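Local coordinates for MucR Phosphodiesterase (Pseudomonas aeruginosa, PDB 5M1T), which is an EAL-domain protein with a TIM-barrel-like fold that holds two magnesium ions beside a bound C2E molecule, at residues S138-L143 with S177-G182. Residues are numbered along the deposited sequence; the frame is centred on the assembly and turned at random.
Sequences SVRNAL and SAMGVG
Val-139, Arg-140 and Leu-143 present one side of helix 135-145 to Met-179 and Val-181, which lie where helix 166-178 gives way to strand 182-188. The backbones stay apart, with CA atoms of Arg-140 and Met-179 at 8.0 Å, so side chains bridge the gap. Gly-180 turns the chain in a Schellman motif: its phi is positive (103°), where a CB would press on the preceding carbonyl oxygen, and its N bonds back to Ser-177 O. Met-179 is the long, flexible side chain the gap needs. Its bend at the thioether (chi3 53°) lays CE on the helix, 3.7 Å from Arg-140 CA, and against both Val-139 CG1 and Leu-143 CD1, each 3.9 Å away. Arg-140 crosses Met-179 at about a right angle; its CB meets CE, while the guanidinium passes the sulfur obliquely, NH1 being 4.0 Å from SD, at the exposed margin. On the side facing strand 153-158, Val-181 CG2 and Val-139 CG1 come tip to tip at 4.0 Å, short branched residues suiting the buried layer, and Leu-143 CD1 adjoins that CG2. Leu-153 and Leu-155 of that strand touch these side chains, Leu-155 meeting both valines, and Gly-182 bonds to its backbone. With the Val-181 side chain about 14 Å from a magnesium ion, a helix packing on the turn that leads from another outer helix into its strand fits the TIM-barrel-like EAL fold.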
ATOM      1  N   SER A 138      -5.644  -3.842 -10.178  1.00 29.37           N
ATOM      2  CA  SER A 138      -6.996  -4.339  -9.842  1.00 29.46           C
ATOM      3  C   SER A 138      -8.093  -3.363 -10.282  1.00 28.95           C
ATOM      4  O   SER A 138      -9.183  -3.771 -10.699  1.00 28.82           O
ATOM      5  CB  SER A 138      -7.057  -4.576  -8.326  1.00 29.94           C
ATOM      6  OG  SER A 138      -8.365  -4.848  -7.865  1.00 31.54           O
ATOM      7  N   VAL A 139      -7.812  -2.064 -10.196  1.00 28.04           N
ATOM      8  CA  VAL A 139      -8.786  -1.079 -10.650  1.00 28.01           C
ATOM      9  C   VAL A 139      -8.883  -1.156 -12.151  1.00 27.37           C
ATOM     10  O   VAL A 139      -9.958  -1.299 -12.693  1.00 26.51           O
ATOM     11  CB  VAL A 139      -8.435   0.343 -10.168  1.00 27.90           C
ATOM     12  CG1 VAL A 139      -9.191   1.402 -10.942  1.00 27.50           C
ATOM     13  CG2 VAL A 139      -8.719   0.440  -8.671  1.00 27.66           C
ATOM     14  N   ARG A 140      -7.740  -1.102 -12.815  1.00 28.47           N
ATOM     15  CA  ARG A 140      -7.687  -1.232 -14.279  1.00 29.00           C
ATOM     16  C   ARG A 140      -8.389  -2.516 -14.744  1.00 28.09           C
ATOM     17  O   ARG A 140      -9.195  -2.461 -15.657  1.00 28.48           O
ATOM     18  CB  ARG A 140      -6.242  -1.170 -14.791  1.00 30.33           C
ATOM     19  CG  ARG A 140      -6.094  -1.563 -16.259  1.00 32.76           C
ATOM     20  CD  ARG A 140      -4.721  -1.275 -16.842  1.00 34.66           C
ATOM     21  NE  ARG A 140      -3.650  -1.319 -15.839  1.00 36.71           N
ATOM     22  CZ  ARG A 140      -2.973  -0.254 -15.390  1.00 39.19           C
ATOM     23  NH1 ARG A 140      -3.227   0.981 -15.838  1.00 39.52           N
ATOM     24  NH2 ARG A 140      -2.021  -0.417 -14.478  1.00 40.30           N
ATOM     25  N   ASN A 141      -8.106  -3.662 -14.121  1.00 27.22           N
ATOM     26  CA  ASN A 141      -8.750  -4.921 -14.530  1.00 26.79           C
ATOM     27  C   ASN A 141     -10.277  -4.876 -14.356  1.00 26.33           C
ATOM     28  O   ASN A 141     -11.018  -5.372 -15.219  1.00 26.16           O
ATOM     29  CB  ASN A 141      -8.225  -6.140 -13.762  1.00 27.30           C
ATOM     30  CG  ASN A 141      -6.718  -6.407 -13.966  1.00 28.26           C
ATOM     31  OD1 ASN A 141      -6.047  -5.817 -14.825  1.00 29.28           O
ATOM     32  ND2 ASN A 141      -6.189  -7.293 -13.154  1.00 27.74           N
ATOM     33  N   ALA A 142     -10.761  -4.312 -13.242  1.00 25.79           N
ATOM     34  CA  ALA A 142     -12.218  -4.268 -12.986  1.00 25.29           C
ATOM     35  C   ALA A 142     -12.981  -3.393 -13.979  1.00 25.81           C
ATOM     36  O   ALA A 142     -14.103  -3.711 -14.351  1.00 25.23           O
ATOM     37  CB  ALA A 142     -12.511  -3.801 -11.573  1.00 24.42           C
ATOM     38  N   LEU A 143     -12.389  -2.263 -14.361  1.00 26.84           N
ATOM     39  CA  LEU A 143     -12.970  -1.367 -15.366  1.00 27.74           C
ATOM     40  C   LEU A 143     -12.999  -2.054 -16.739  1.00 29.12           C
ATOM     41  O   LEU A 143     -14.005  -2.000 -17.414  1.00 27.85           O
ATOM     42  CB  LEU A 143     -12.153  -0.074 -15.474  1.00 27.54           C
ATOM     43  CG  LEU A 143     -12.133   0.784 -14.203  1.00 27.07           C
ATOM     44  CD1 LEU A 143     -11.006   1.803 -14.298  1.00 27.29           C
ATOM     45  CD2 LEU A 143     -13.483   1.427 -13.941  1.00 26.64           C
ATOM     46  N   SER A 177      -5.453   8.732 -11.297  1.00 28.44           N
ATOM     47  CA  SER A 177      -6.022   9.928 -11.928  1.00 29.27           C
ATOM     48  C   SER A 177      -5.689  10.004 -13.429  1.00 30.45           C
ATOM     49  O   SER A 177      -6.488  10.462 -14.225  1.00 30.90           O
ATOM     50  CB  SER A 177      -5.493  11.173 -11.215  1.00 28.86           C
ATOM     51  OG  SER A 177      -5.984  12.307 -11.840  1.00 29.61           O
ATOM     52  N   ALA A 178      -4.500   9.549 -13.800  1.00 31.69           N
ATOM     53  CA  ALA A 178      -4.088   9.486 -15.204  1.00 32.75           C
ATOM     54  C   ALA A 178      -4.936   8.464 -15.980  1.00 33.39           C
ATOM     55  O   ALA A 178      -5.153   8.621 -17.168  1.00 33.77           O
ATOM     56  CB  ALA A 178      -2.596   9.145 -15.313  1.00 32.02           C
ATOM     57  N   MET A 179      -5.393   7.413 -15.301  1.00 35.04           N
ATOM     58  CA  MET A 179      -6.314   6.429 -15.902  1.00 35.65           C
ATOM     59  C   MET A 179      -7.703   7.010 -16.099  1.00 33.71           C
ATOM     60  O   MET A 179      -8.514   6.447 -16.809  1.00 32.90           O
ATOM     61  CB  MET A 179      -6.482   5.220 -15.000  1.00 38.33           C
ATOM     62  CG  MET A 179      -5.257   4.364 -14.802  1.00 41.00           C
ATOM     63  SD  MET A 179      -5.617   3.147 -13.520  1.00 45.83           S
ATOM     64  CE  MET A 179      -7.126   2.418 -14.147  1.00 43.19           C
ATOM     65  N   GLY A 180      -7.990   8.121 -15.432  1.00 32.36           N
ATOM     66  CA  GLY A 180      -9.289   8.778 -15.572  1.00 30.86           C
ATOM     67  C   GLY A 180     -10.232   8.549 -14.408  1.00 28.55           C
ATOM     68  O   GLY A 180     -11.362   8.951 -14.460  1.00 27.81           O
ATOM     69  N   VAL A 181      -9.766   7.891 -13.365  1.00 27.96           N
ATOM     70  CA  VAL A 181     -10.584   7.624 -12.177  1.00 27.13           C
ATOM     71  C   VAL A 181     -10.679   8.862 -11.272  1.00 27.25           C
ATOM     72  O   VAL A 181      -9.697   9.575 -11.060  1.00 26.81           O
ATOM     73  CB  VAL A 181      -9.978   6.460 -11.354  1.00 26.63           C
ATOM     74  CG1 VAL A 181     -10.755   6.269 -10.071  1.00 26.28           C
ATOM     75  CG2 VAL A 181      -9.968   5.168 -12.168  1.00 26.66           C
ATOM     76  N   GLY A 182     -11.868   9.117 -10.731  1.00 27.03           N
ATOM     77  CA  GLY A 182     -12.044  10.249  -9.813  1.00 27.00           C
ATOM     78  C   GLY A 182     -11.484   9.892  -8.433  1.00 26.61           C
ATOM     79  O   GLY A 182     -11.629   8.751  -7.990  1.00 25.79           O
TER